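Local coordinates for peptide ABC transporter, peptide-binding protein (Thermus thermophilus, PDB 2D5W) that binds oligopeptides, held here as a complex with a pentapeptide, and probably hands them to an ABC transporter for passage across the membrane, at residues Ala301-Ile306 against Leu542-Leu547; Ile306-Phe311 against Thr461-Phe466; Thr327-Leu332 against Trp538-Pro543; Ile407-Thr412 against Ile434-Asn439. All coordinates share one frame; numbering follows the deposited sequence.

Contact 1 (Ala301-Ile306 against Leu542-Leu547); sequences AIWEHI and LPALPL
Ile306 and Leu547 share the largest part of an antiparallel pairing between strands 293-308 and 544-557, neighbours in a mixed sheet of the solute-binding protein fold. The two short strands run at 133° to each other, well short of a straight antiparallel pair. Ile306 and Leu545 form a hydrogen-bonded pair: Ile306 N gives to Leu545 O at 2.8 Å, and Leu545 N returns a straighter bond to Ile306 O, also 2.8 Å. Leu547 N adds a bond to Glu304 O. Between them, Pro546 faces His305 in a non-hydrogen-bonded pair, a place where a proline nitrogen without hydrogen costs the pairing nothing. Ile306 has CG1 anti to its carbonyl carbon (chi1 -55°), which sets that atom 3.7 Å from Leu547 CD1. On the face shared by His305 and Pro546, the indole of Trp303 reaches across. Pro546 CB meets its edge, in plane, 3.5 Å from Trp303 NE1, and the small Ala544 lets Trp303 CH2 come to 3.9 Å from its CB. His305 CB lies 3.4 Å above the plane of the Trp303 indole, toward its rim, and His305 ND1 donates to Trp303 O at 2.9 Å. An alanine in place of Trp303 would probably open a gap beside Pro546 and Ala544 and strip His305 of the indole packed on it, though its bond to the backbone oxygen could remain. The other imidazole nitrogen, His305 NE2, is hydrogen-bonded to Asp307 OD1.

Contact 2 (Ile306-Phe311 against Thr461-Phe466); sequences IDINKF and TGMFEF
Ile306-Ile308 and Met463-Glu465 run antiparallel, with Asp307 and Phe464 as the hydrogen-bonded pair: Asp307 N gives to Phe464 O at 2.8 Å and Phe464 N to Asp307 O at 3.0 Å. The pairing continues as the strand ends, where Asn309 N donates to Gly462 O. On one face of the sheet Met463 packs against two isoleucines. Its CB presses to 3.4 Å from Ile306 CG2, tighter than usual, and its flexible chain, bent at chi3 (70°), brings Met463 CE to 3.7 Å from Ile306 CD1. Ile308 lies alongside, its CD1 against Met463 CG. On the other face Asp307 OD1, which His305 also holds, comes obliquely to the Phe466 ring, 3.1 Å from Phe466 CE2. The Phe466 ring in turn sets its CD2 over the centre of the Phe464 ring and packs on the backbone of the bound peptide. Beyond the strand, Asn309 OD1 accepts from Phe311 N at 2.8 Å while its ND2 donates to the carbonyls of Trp460 and Ala455. The whole is thus an antiparallel ladder inside the mixed sheet, closed by an Asx turn and reaching the peptide site through Phe466.

Contact 3 (Thr327-Leu332 against Trp538-Pro543); sequences TRQAIL and WAEELP
Arg328 grips Glu541 O side-on with two nitrogens, NH1 at 2.8 Å and NE at 3.1 Å from that oxygen, which lies close to the guanidinium plane. A bend at chi3 (-65°) turns NE toward Glu541 O; NE also makes a weak bond to Leu542 O. The remaining nitrogen, NH2, is taken by Leu322 O. Gln329 NE2 makes weak bonds to Glu540 O, 3.0 Å away, and to Glu540 OE1. That carboxylate has stronger mates, Lys325 at OE1 and Lys368 at OE2. These donors gather at the C-terminal end of helix 524-541, where the chain leaves the helix at Leu542 with positive phi and the last carbonyls have no further helical turn to bond. The partial negative charge of a helix end would probably welcome arginine there. Beside these polar bonds Leu542 turns its methyls to helix 325-333: its CD1 lies 3.7 Å from Gln329 CA, and the leucine side chains cross at about a right angle, with Leu332 CD2 3.6 Å from Leu542 CD1.

Contact 4 (Ile407-Thr412 against Ile434-Asn439); sequences IEYVTT and IAVKIN
Asn439 ND2 donates to Glu408 OE1 at 2.8 Å, with an N-H...O angle of 155°. The amide nitrogen comes from above the carboxylate plane, while the oxygen lies near the plane of the amide. Glu408 reaches it with an extended chain, CG anti to the backbone N (chi1 -176°), and its other oxygen, OE2, accepts from Thr461 N. An alanine in place of Glu408 would probably leave Asn439 ND2 and Thr461 N without this acceptor and let the asparagine amide turn. The backbones form a parallel ladder, in which Ile407 N gives to Ala435 O, Lys437 N to Ile407 O at 2.9 Å, Tyr409 N to Lys437 O, and Asn439 N to Tyr409 O at 3.0 Å. The strands belong to a beta-alpha-beta unit whose helix 416-431 covers the face bearing Tyr409. On that face Val436 CG1 sits at the edge of the Tyr409 ring, 3.3 Å from Tyr409 CB and 3.5 Å from Tyr409 CD1, and Ile407 CG2 touches Ile434 CG2. Beta-branched Ile407, Ile434 and Val436 suit an extended chain on this largely apolar side; exposed Lys437 lies too far from Glu408 for a salt bridge. The packing toward the helix is thus mainly apolar, apart from the Tyr409 hydroxyl bonded to Glu465, while the other side pairs a carboxylate with an amide, next to Val410, its charge probably steadied by the two N-H donors.

In the fold
Contacts 1, 2 and 4 are pairings within one mixed sheet, and strand 293-308 serves the first two, which share Ile306. The strands run 544-557, 293-308, 463-469, 401-410, 435-438 across the sheet, with Val410 and Glu465 bonded through their backbones between contacts 4 and 2. Contacts 1 and 2 are buried; contact 3 is buried too, but for partly exposed Glu540 and Glu541, and contact 4 reaches the surface at Lys437 and Ile438. The sheet contacts rest on backbone ladders, whereas contact 3, its centre about 11 Å from that of contact 1, sends side-chain donors to backbone carbonyls. Lys310 of contact 2 bonds to Pro543 O, linking that corner to the loop that follows strand 293-308.

Contact 1 (Ala301-Ile306 against Leu542-Leu547)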
loop_
_atom_site.group_PDB
_atom_site.type_symbol
_atom_site.label_atom_id
_atom_site.label_comp_id
_atom_site.label_asym_id
_atom_site.label_seq_id
_atom_site.Cartn_x
_atom_site.Cartn_y
_atom_site.Cartn_z
ATOM N N ALA A 301 -1.253 2.499 10.242
ATOM C CA ALA A 301 -2.470 1.880 9.739
ATOM C C ALA A 301 -2.006 0.698 8.897
ATOM O O ALA A 301 -2.001 0.750 7.670
ATOM C CB ALA A 301 -3.250 2.877 8.895
ATOM N N ILE A 302 -1.609 -0.365 9.589
ATOM C CA ILE A 302 -1.096 -1.579 8.967
ATOM C C ILE A 302 -2.003 -2.712 9.425
ATOM O O ILE A 302 -1.956 -3.142 10.580
ATOM C CB ILE A 302 0.351 -1.830 9.420
ATOM C CG1 ILE A 302 1.178 -0.555 9.218
ATOM C CG2 ILE A 302 0.954 -2.979 8.621
ATOM C CD1 ILE A 302 2.469 -0.522 10.012
ATOM N N TRP A 303 -2.812 -3.206 8.500
ATOM C CA TRP A 303 -3.802 -4.220 8.815
ATOM C C TRP A 303 -3.522 -5.601 8.239
ATOM O O TRP A 303 -3.722 -5.839 7.042
ATOM C CB TRP A 303 -5.167 -3.699 8.349
ATOM C CG TRP A 303 -6.322 -4.620 8.559
ATOM C CD1 TRP A 303 -6.760 -5.142 9.742
ATOM C CD2 TRP A 303 -7.216 -5.100 7.552
ATOM N NE1 TRP A 303 -7.874 -5.921 9.533
ATOM C CE2 TRP A 303 -8.176 -5.911 8.196
ATOM C CE3 TRP A 303 -7.299 -4.922 6.165
ATOM C CZ2 TRP A 303 -9.209 -6.545 7.498
ATOM C CZ3 TRP A 303 -8.324 -5.551 5.473
ATOM C CH2 TRP A 303 -9.266 -6.353 6.140
ATOM N N GLU A 304 -3.050 -6.501 9.099
ATOM C CA GLU A 304 -2.774 -7.879 8.695
ATOM C C GLU A 304 -4.142 -8.552 8.599
ATOM O O GLU A 304 -4.948 -8.493 9.536
ATOM C CB GLU A 304 -1.899 -8.583 9.735
ATOM C CG GLU A 304 -1.411 -9.967 9.301
ATOM C CD GLU A 304 -0.311 -9.935 8.246
ATOM O OE1 GLU A 304 0.010 -11.017 7.705
ATOM O OE2 GLU A 304 0.243 -8.850 7.962
ATOM N N HIS A 305 -4.397 -9.205 7.471
ATOM C CA HIS A 305 -5.701 -9.805 7.241
ATOM C C HIS A 305 -5.597 -10.938 6.229
ATOM O O HIS A 305 -4.535 -11.176 5.648
ATOM C CB HIS A 305 -6.628 -8.742 6.657
ATOM C CG HIS A 305 -6.214 -8.303 5.289
ATOM N ND1 HIS A 305 -5.105 -7.514 5.065
ATOM C CD2 HIS A 305 -6.682 -8.649 4.065
ATOM C CE1 HIS A 305 -4.904 -7.400 3.763
ATOM N NE2 HIS A 305 -5.846 -8.082 3.135
ATOM N N ILE A 306 -6.718 -11.617 6.006
ATOM C CA ILE A 306 -6.773 -12.687 5.028
ATOM C C ILE A 306 -7.906 -12.397 4.055
ATOM O O ILE A 306 -9.079 -12.399 4.435
ATOM C CB ILE A 306 -7.022 -14.068 5.681
ATOM C CG1 ILE A 306 -5.963 -14.332 6.756
ATOM C CG2 ILE A 306 -6.970 -15.161 4.615
ATOM C CD1 ILE A 306 -6.081 -15.694 7.428
ATOM N N LEU A 542 -17.883 -10.165 7.022
ATOM C CA LEU A 542 -16.495 -10.626 6.918
ATOM C C LEU A 542 -16.001 -10.854 5.485
ATOM O O LEU A 542 -15.603 -11.965 5.122
ATOM C CB LEU A 542 -16.294 -11.913 7.727
ATOM C CG LEU A 542 -16.424 -11.819 9.248
ATOM C CD1 LEU A 542 -16.253 -13.210 9.836
ATOM C CD2 LEU A 542 -15.383 -10.859 9.815
ATOM N N PRO A 543 -16.018 -9.804 4.647
ATOM C CA PRO A 543 -15.543 -9.981 3.268
ATOM C C PRO A 543 -14.071 -10.402 3.256
ATOM O O PRO A 543 -13.592 -11.008 2.301
ATOM C CB PRO A 543 -15.791 -8.614 2.633
ATOM C CG PRO A 543 -15.762 -7.668 3.797
ATOM C CD PRO A 543 -16.485 -8.425 4.880
ATOM N N ALA A 544 -13.364 -10.055 4.326
ATOM C CA ALA A 544 -11.969 -10.440 4.520
ATOM C C ALA A 544 -11.886 -10.773 6.005
ATOM O O ALA A 544 -12.723 -10.321 6.787
ATOM C CB ALA A 544 -11.025 -9.292 4.180
ATOM N N LEU A 545 -10.896 -11.566 6.397
ATOM C CA LEU A 545 -10.752 -11.937 7.796
ATOM C C LEU A 545 -9.708 -11.049 8.450
ATOM O O LEU A 545 -8.534 -11.081 8.079
ATOM C CB LEU A 545 -10.338 -13.407 7.917
ATOM C CG LEU A 545 -11.175 -14.407 7.112
ATOM C CD1 LEU A 545 -10.692 -15.822 7.395
ATOM C CD2 LEU A 545 -12.645 -14.270 7.476
ATOM N N PRO A 546 -10.124 -10.224 9.421
ATOM C CA PRO A 546 -9.153 -9.350 10.083
ATOM C C PRO A 546 -8.298 -10.161 11.050
ATOM O O PRO A 546 -8.820 -11.015 11.766
ATOM C CB PRO A 546 -10.043 -8.338 10.795
ATOM C CG PRO A 546 -11.228 -9.182 11.205
ATOM C CD PRO A 546 -11.477 -10.059 9.991
ATOM N N LEU A 547 -6.991 -9.913 11.061
ATOM C CA LEU A 547 -6.117 -10.643 11.974
ATOM C C LEU A 547 -5.610 -9.747 13.105
ATOM O O LEU A 547 -6.024 -9.908 14.251
ATOM C CB LEU A 547 -4.947 -11.287 11.215
ATOM C CG LEU A 547 -5.338 -12.387 10.215
ATOM C CD1 LEU A 547 -4.079 -13.013 9.633
ATOM C CD2 LEU A 547 -6.193 -13.453 10.900
#

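Contact 2 (Ile306-Phe311 against Thr461-Phe466)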
loop_
_atom_site.group_PDB
_atom_site.type_symbol
_atom_site.label_atom_id
_atom_site.label_comp_id
_atom_site.label_asym_id
_atom_site.label_seq_id
_atom_site.Cartn_x
_atom_site.Cartn_y
_atom_site.Cartn_z
ATOM N N ILE A 306 -6.718 -11.617 6.006
ATOM C CA ILE A 306 -6.773 -12.687 5.028
ATOM C C ILE A 306 -7.906 -12.397 4.055
ATOM O O ILE A 306 -9.079 -12.399 4.435
ATOM C CB ILE A 306 -7.022 -14.068 5.681
ATOM C CG1 ILE A 306 -5.963 -14.332 6.756
ATOM C CG2 ILE A 306 -6.970 -15.161 4.615
ATOM C CD1 ILE A 306 -6.081 -15.694 7.428
ATOM N N ASP A 307 -7.558 -12.111 2.806
ATOM C CA ASP A 307 -8.578 -11.879 1.805
ATOM C C ASP A 307 -9.133 -13.231 1.382
ATOM O O ASP A 307 -8.458 -14.262 1.489
ATOM C CB ASP A 307 -8.006 -11.113 0.614
ATOM C CG ASP A 307 -8.008 -9.620 0.851
ATOM O OD1 ASP A 307 -6.919 -9.010 0.852
ATOM O OD2 ASP A 307 -9.109 -9.058 1.053
ATOM N N ILE A 308 -10.376 -13.208 0.916
ATOM C CA ILE A 308 -11.097 -14.405 0.510
ATOM C C ILE A 308 -11.686 -14.208 -0.878
ATOM O O ILE A 308 -12.395 -13.231 -1.115
ATOM C CB ILE A 308 -12.271 -14.674 1.480
ATOM C CG1 ILE A 308 -11.758 -14.777 2.922
ATOM C CG2 ILE A 308 -13.029 -15.923 1.055
ATOM C CD1 ILE A 308 -10.901 -15.983 3.202
ATOM N N ASN A 309 -11.393 -15.125 -1.792
ATOM C CA ASN A 309 -11.943 -15.025 -3.138
ATOM C C ASN A 309 -13.435 -15.352 -3.054
ATOM O O ASN A 309 -13.805 -16.456 -2.654
ATOM C CB ASN A 309 -11.254 -16.021 -4.070
ATOM C CG ASN A 309 -11.683 -15.852 -5.512
ATOM O OD1 ASN A 309 -12.798 -15.415 -5.784
ATOM N ND2 ASN A 309 -10.808 -16.209 -6.443
ATOM N N LYS A 310 -14.285 -14.396 -3.418
ATOM C CA LYS A 310 -15.729 -14.601 -3.372
ATOM C C LYS A 310 -16.359 -14.540 -4.759
ATOM O O LYS A 310 -17.580 -14.396 -4.888
ATOM C CB LYS A 310 -16.370 -13.555 -2.454
ATOM C CG LYS A 310 -15.879 -13.630 -1.012
ATOM C CD LYS A 310 -16.386 -12.462 -0.171
ATOM C CE LYS A 310 -15.802 -11.128 -0.630
ATOM N NZ LYS A 310 -14.318 -11.069 -0.471
ATOM N N PHE A 311 -15.533 -14.649 -5.797
ATOM C CA PHE A 311 -16.038 -14.608 -7.169
ATOM C C PHE A 311 -16.718 -15.917 -7.535
ATOM O O PHE A 311 -16.069 -16.954 -7.665
ATOM C CB PHE A 311 -14.909 -14.324 -8.159
ATOM C CG PHE A 311 -14.386 -12.920 -8.092
ATOM C CD1 PHE A 311 -13.272 -12.608 -7.320
ATOM C CD2 PHE A 311 -15.021 -11.904 -8.793
ATOM C CE1 PHE A 311 -12.799 -11.302 -7.250
ATOM C CE2 PHE A 311 -14.557 -10.596 -8.730
ATOM C CZ PHE A 311 -13.443 -10.293 -7.958
ATOM N N THR A 461 -7.417 -18.797 -5.376
ATOM C CA THR A 461 -8.767 -19.302 -5.146
ATOM C C THR A 461 -9.275 -19.498 -3.730
ATOM O O THR A 461 -10.334 -20.103 -3.538
ATOM C CB THR A 461 -8.915 -20.656 -5.844
ATOM O OG1 THR A 461 -7.963 -21.569 -5.283
ATOM C CG2 THR A 461 -8.654 -20.519 -7.341
ATOM N N GLY A 462 -8.544 -19.014 -2.740
ATOM C CA GLY A 462 -9.002 -19.201 -1.380
ATOM C C GLY A 462 -8.646 -18.050 -0.473
ATOM O O GLY A 462 -9.241 -16.976 -0.555
ATOM N N MET A 463 -7.665 -18.295 0.389
ATOM C CA MET A 463 -7.175 -17.322 1.356
ATOM C C MET A 463 -5.865 -16.700 0.881
ATOM O O MET A 463 -5.018 -17.382 0.308
ATOM C CB MET A 463 -6.945 -18.017 2.699
ATOM C CG MET A 463 -8.204 -18.599 3.329
ATOM S SD MET A 463 -7.872 -19.864 4.597
ATOM C CE MET A 463 -7.182 -18.876 5.917
ATOM N N PHE A 464 -5.703 -15.405 1.139
ATOM C CA PHE A 464 -4.499 -14.677 0.749
ATOM C C PHE A 464 -4.187 -13.726 1.904
ATOM O O PHE A 464 -4.890 -12.733 2.113
ATOM C CB PHE A 464 -4.776 -13.911 -0.553
ATOM C CG PHE A 464 -3.579 -13.190 -1.139
ATOM C CD1 PHE A 464 -3.739 -12.425 -2.292
ATOM C CD2 PHE A 464 -2.315 -13.255 -0.557
ATOM C CE1 PHE A 464 -2.669 -11.739 -2.856
ATOM C CE2 PHE A 464 -1.233 -12.566 -1.119
ATOM C CZ PHE A 464 -1.415 -11.808 -2.268
ATOM N N GLU A 465 -3.150 -14.048 2.674
ATOM C CA GLU A 465 -2.773 -13.224 3.814
ATOM C C GLU A 465 -1.657 -12.238 3.524
ATOM O O GLU A 465 -0.618 -12.595 2.969
ATOM C CB GLU A 465 -2.327 -14.073 5.011
ATOM C CG GLU A 465 -1.916 -13.189 6.200
ATOM C CD GLU A 465 -1.455 -13.949 7.433
ATOM O OE1 GLU A 465 -1.744 -15.159 7.553
ATOM O OE2 GLU A 465 -0.811 -13.318 8.302
ATOM N N PHE A 466 -1.890 -10.993 3.912
ATOM C CA PHE A 466 -0.901 -9.935 3.776
ATOM C C PHE A 466 -1.426 -8.748 4.568
ATOM O O PHE A 466 -2.411 -8.871 5.304
ATOM C CB PHE A 466 -0.640 -9.581 2.295
ATOM C CG PHE A 466 -1.819 -8.984 1.571
ATOM C CD1 PHE A 466 -1.938 -7.604 1.415
ATOM C CD2 PHE A 466 -2.801 -9.804 1.018
ATOM C CE1 PHE A 466 -3.013 -7.052 0.719
ATOM C CE2 PHE A 466 -3.884 -9.260 0.319
ATOM C CZ PHE A 466 -3.988 -7.880 0.171
#

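Contact 3 (Thr327-Leu332 against Trp538-Pro543)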
loop_
_atom_site.group_PDB
_atom_site.type_symbol
_atom_site.label_atom_id
_atom_site.label_comp_id
_atom_site.label_asym_id
_atom_site.label_seq_id
_atom_site.Cartn_x
_atom_site.Cartn_y
_atom_site.Cartn_z
ATOM N N THR A 327 -19.573 -19.309 5.905
ATOM C CA THR A 327 -18.302 -19.998 5.718
ATOM C C THR A 327 -17.151 -19.147 6.243
ATOM O O THR A 327 -16.226 -19.650 6.881
ATOM C CB THR A 327 -18.045 -20.287 4.232
ATOM O OG1 THR A 327 -19.180 -20.964 3.681
ATOM C CG2 THR A 327 -16.808 -21.158 4.058
ATOM N N ARG A 328 -17.217 -17.847 5.969
ATOM C CA ARG A 328 -16.175 -16.930 6.400
ATOM C C ARG A 328 -16.196 -16.774 7.920
ATOM O O ARG A 328 -15.142 -16.702 8.560
ATOM C CB ARG A 328 -16.346 -15.592 5.670
ATOM C CG ARG A 328 -16.356 -15.786 4.150
ATOM C CD ARG A 328 -16.227 -14.486 3.381
ATOM N NE ARG A 328 -17.358 -13.577 3.556
ATOM C CZ ARG A 328 -18.444 -13.553 2.789
ATOM N NH1 ARG A 328 -19.407 -12.674 3.039
ATOM N NH2 ARG A 328 -18.579 -14.399 1.777
ATOM N N GLN A 329 -17.392 -16.748 8.498
ATOM C CA GLN A 329 -17.530 -16.647 9.946
ATOM C C GLN A 329 -16.979 -17.923 10.591
ATOM O O GLN A 329 -16.307 -17.868 11.621
ATOM C CB GLN A 329 -19.000 -16.469 10.328
ATOM C CG GLN A 329 -19.637 -15.212 9.762
ATOM C CD GLN A 329 -21.116 -15.125 10.072
ATOM O OE1 GLN A 329 -21.801 -16.143 10.148
ATOM N NE2 GLN A 329 -21.620 -13.910 10.235
ATOM N N ALA A 330 -17.260 -19.073 9.978
ATOM C CA ALA A 330 -16.783 -20.350 10.501
ATOM C C ALA A 330 -15.261 -20.373 10.530
ATOM O O ALA A 330 -14.654 -20.758 11.531
ATOM C CB ALA A 330 -17.307 -21.498 9.640
ATOM N N ILE A 331 -14.641 -19.968 9.428
ATOM C CA ILE A 331 -13.188 -19.957 9.369
ATOM C C ILE A 331 -12.607 -19.045 10.445
ATOM O O ILE A 331 -11.661 -19.425 11.134
ATOM C CB ILE A 331 -12.682 -19.508 7.976
ATOM C CG1 ILE A 331 -13.056 -20.562 6.924
ATOM C CG2 ILE A 331 -11.164 -19.310 8.004
ATOM C CD1 ILE A 331 -12.764 -20.140 5.491
ATOM N N LEU A 332 -13.179 -17.854 10.613
ATOM C CA LEU A 332 -12.649 -16.933 11.613
ATOM C C LEU A 332 -12.758 -17.500 13.029
ATOM O O LEU A 332 -11.856 -17.305 13.848
ATOM C CB LEU A 332 -13.342 -15.567 11.521
ATOM C CG LEU A 332 -12.661 -14.438 12.312
ATOM C CD1 LEU A 332 -11.185 -14.345 11.928
ATOM C CD2 LEU A 332 -13.368 -13.115 12.046
ATOM N N TRP A 538 -19.702 -4.501 7.769
ATOM C CA TRP A 538 -18.497 -5.196 7.335
ATOM C C TRP A 538 -18.194 -6.384 8.253
ATOM O O TRP A 538 -17.908 -7.488 7.785
ATOM C CB TRP A 538 -17.318 -4.214 7.346
ATOM C CG TRP A 538 -16.029 -4.749 6.784
ATOM C CD1 TRP A 538 -15.549 -4.572 5.517
ATOM C CD2 TRP A 538 -15.057 -5.545 7.473
ATOM N NE1 TRP A 538 -14.337 -5.206 5.374
ATOM C CE2 TRP A 538 -14.012 -5.813 6.560
ATOM C CE3 TRP A 538 -14.966 -6.058 8.775
ATOM C CZ2 TRP A 538 -12.889 -6.574 6.906
ATOM C CZ3 TRP A 538 -13.850 -6.814 9.119
ATOM C CH2 TRP A 538 -12.827 -7.065 8.187
ATOM N N ALA A 539 -18.270 -6.157 9.562
ATOM C CA ALA A 539 -17.980 -7.208 10.531
ATOM C C ALA A 539 -18.975 -8.363 10.484
ATOM O O ALA A 539 -18.611 -9.507 10.751
ATOM C CB ALA A 539 -17.917 -6.625 11.938
ATOM N N GLU A 540 -20.228 -8.078 10.153
ATOM C CA GLU A 540 -21.214 -9.148 10.074
ATOM C C GLU A 540 -20.959 -10.035 8.861
ATOM O O GLU A 540 -21.146 -11.250 8.921
ATOM C CB GLU A 540 -22.632 -8.576 9.991
ATOM C CG GLU A 540 -23.696 -9.625 9.657
ATOM C CD GLU A 540 -23.729 -10.785 10.646
ATOM O OE1 GLU A 540 -24.257 -11.859 10.285
ATOM O OE2 GLU A 540 -23.238 -10.629 11.784
ATOM N N GLU A 541 -20.513 -9.423 7.766
ATOM C CA GLU A 541 -20.274 -10.139 6.516
ATOM C C GLU A 541 -18.870 -10.721 6.324
ATOM O O GLU A 541 -18.690 -11.656 5.541
ATOM C CB GLU A 541 -20.600 -9.207 5.348
ATOM C CG GLU A 541 -21.998 -8.604 5.415
ATOM C CD GLU A 541 -22.993 -9.343 4.548
ATOM O OE1 GLU A 541 -23.100 -10.579 4.675
ATOM O OE2 GLU A 541 -23.673 -8.681 3.735
ATOM N N LEU A 542 -17.883 -10.165 7.022
ATOM C CA LEU A 542 -16.495 -10.626 6.918
ATOM C C LEU A 542 -16.001 -10.854 5.485
ATOM O O LEU A 542 -15.603 -11.965 5.122
ATOM C CB LEU A 542 -16.294 -11.913 7.727
ATOM C CG LEU A 542 -16.424 -11.819 9.248
ATOM C CD1 LEU A 542 -16.253 -13.210 9.836
ATOM C CD2 LEU A 542 -15.383 -10.859 9.815
ATOM N N PRO A 543 -16.018 -9.804 4.647
ATOM C CA PRO A 543 -15.543 -9.981 3.268
ATOM C C PRO A 543 -14.071 -10.402 3.256
ATOM O O PRO A 543 -13.592 -11.008 2.301
ATOM C CB PRO A 543 -15.791 -8.614 2.633
ATOM C CG PRO A 543 -15.762 -7.668 3.797
ATOM C CD PRO A 543 -16.485 -8.425 4.880
#

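Contact 4 (Ile407-Thr412 against Ile434-Asn439)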
loop_
_atom_site.group_PDB
_atom_site.type_symbol
_atom_site.label_atom_id
_atom_site.label_comp_id
_atom_site.label_asym_id
_atom_site.label_seq_id
_atom_site.Cartn_x
_atom_site.Cartn_y
_atom_site.Cartn_z
ATOM N N ILE A 407 -8.496 -25.688 1.175
ATOM C CA ILE A 407 -8.459 -24.314 0.707
ATOM C C ILE A 407 -7.038 -23.801 0.511
ATOM O O ILE A 407 -6.150 -24.071 1.320
ATOM C CB ILE A 407 -9.233 -23.415 1.711
ATOM C CG1 ILE A 407 -9.389 -21.999 1.162
ATOM C CG2 ILE A 407 -8.529 -23.413 3.065
ATOM C CD1 ILE A 407 -10.335 -21.141 1.977
ATOM N N GLU A 408 -6.823 -23.074 -0.580
ATOM C CA GLU A 408 -5.513 -22.511 -0.869
ATOM C C GLU A 408 -5.232 -21.406 0.146
ATOM O O GLU A 408 -6.132 -20.654 0.512
ATOM C CB GLU A 408 -5.483 -21.931 -2.287
ATOM C CG GLU A 408 -4.112 -21.408 -2.699
ATOM C CD GLU A 408 -4.103 -20.753 -4.069
ATOM O OE1 GLU A 408 -3.358 -21.229 -4.949
ATOM O OE2 GLU A 408 -4.831 -19.758 -4.268
ATOM N N TYR A 409 -3.987 -21.318 0.605
ATOM C CA TYR A 409 -3.591 -20.298 1.578
ATOM C C TYR A 409 -2.275 -19.714 1.081
ATOM O O TYR A 409 -1.212 -20.338 1.179
ATOM C CB TYR A 409 -3.437 -20.945 2.958
ATOM C CG TYR A 409 -3.335 -20.018 4.158
ATOM C CD1 TYR A 409 -3.509 -20.528 5.443
ATOM C CD2 TYR A 409 -3.020 -18.662 4.028
ATOM C CE1 TYR A 409 -3.374 -19.728 6.568
ATOM C CE2 TYR A 409 -2.878 -17.844 5.162
ATOM C CZ TYR A 409 -3.057 -18.392 6.428
ATOM O OH TYR A 409 -2.916 -17.631 7.570
ATOM N N VAL A 410 -2.375 -18.513 0.526
ATOM C CA VAL A 410 -1.242 -17.801 -0.042
ATOM C C VAL A 410 -0.720 -16.686 0.846
ATOM O O VAL A 410 -1.493 -15.965 1.465
ATOM C CB VAL A 410 -1.638 -17.128 -1.385
ATOM C CG1 VAL A 410 -0.465 -16.343 -1.952
ATOM C CG2 VAL A 410 -2.125 -18.169 -2.368
ATOM N N THR A 411 0.598 -16.565 0.924
ATOM C CA THR A 411 1.201 -15.447 1.629
ATOM C C THR A 411 2.600 -15.252 1.064
ATOM O O THR A 411 3.019 -15.972 0.152
ATOM C CB THR A 411 1.235 -15.615 3.174
ATOM O OG1 THR A 411 1.457 -14.326 3.768
ATOM C CG2 THR A 411 2.342 -16.563 3.619
ATOM N N THR A 412 3.302 -14.256 1.587
ATOM C CA THR A 412 4.648 -13.928 1.142
ATOM C C THR A 412 5.688 -14.911 1.663
ATOM O O THR A 412 5.971 -14.952 2.867
ATOM C CB THR A 412 5.044 -12.521 1.614
ATOM O OG1 THR A 412 4.854 -12.436 3.032
ATOM C CG2 THR A 412 4.197 -11.454 0.939
ATOM N N ILE A 434 -10.914 -28.691 7.936
ATOM C CA ILE A 434 -10.500 -27.816 6.849
ATOM C C ILE A 434 -9.009 -28.026 6.628
ATOM O O ILE A 434 -8.204 -27.838 7.540
ATOM C CB ILE A 434 -10.787 -26.325 7.158
ATOM C CG1 ILE A 434 -12.300 -26.076 7.144
ATOM C CG2 ILE A 434 -10.088 -25.433 6.126
ATOM C CD1 ILE A 434 -12.701 -24.639 7.447
ATOM N N ALA A 435 -8.655 -28.450 5.420
ATOM C CA ALA A 435 -7.262 -28.677 5.059
ATOM C C ALA A 435 -6.755 -27.423 4.371
ATOM O O ALA A 435 -7.499 -26.755 3.650
ATOM C CB ALA A 435 -7.143 -29.878 4.125
ATOM N N VAL A 436 -5.488 -27.106 4.601
ATOM C CA VAL A 436 -4.873 -25.927 4.015
ATOM C C VAL A 436 -3.772 -26.307 3.036
ATOM O O VAL A 436 -2.883 -27.096 3.362
ATOM C CB VAL A 436 -4.267 -25.027 5.114
ATOM C CG1 VAL A 436 -3.444 -23.913 4.490
ATOM C CG2 VAL A 436 -5.377 -24.445 5.971
ATOM N N LYS A 437 -3.846 -25.759 1.828
ATOM C CA LYS A 437 -2.822 -26.016 0.830
ATOM C C LYS A 437 -2.000 -24.742 0.729
ATOM O O LYS A 437 -2.452 -23.733 0.186
ATOM C CB LYS A 437 -3.439 -26.346 -0.529
ATOM C CG LYS A 437 -2.398 -26.654 -1.598
ATOM C CD LYS A 437 -3.040 -27.029 -2.923
ATOM C CE LYS A 437 -1.988 -27.369 -3.969
ATOM N NZ LYS A 437 -1.065 -26.230 -4.228
ATOM N N ILE A 438 -0.796 -24.792 1.281
ATOM C CA ILE A 438 0.102 -23.648 1.274
ATOM C C ILE A 438 0.616 -23.369 -0.131
ATOM O O ILE A 438 1.048 -24.280 -0.836
ATOM C CB ILE A 438 1.318 -23.902 2.195
ATOM C CG1 ILE A 438 0.843 -24.268 3.603
ATOM C CG2 ILE A 438 2.215 -22.673 2.229
ATOM C CD1 ILE A 438 0.041 -23.184 4.290
ATOM N N ASN A 439 0.561 -22.110 -0.544
ATOM C CA ASN A 439 1.052 -21.725 -1.860
ATOM C C ASN A 439 1.620 -20.319 -1.753
ATOM O O ASN A 439 0.956 -19.337 -2.078
ATOM C CB ASN A 439 -0.076 -21.776 -2.893
ATOM C CG ASN A 439 0.397 -21.396 -4.275
ATOM O OD1 ASN A 439 1.587 -21.494 -4.581
ATOM N ND2 ASN A 439 -0.529 -20.969 -5.126
#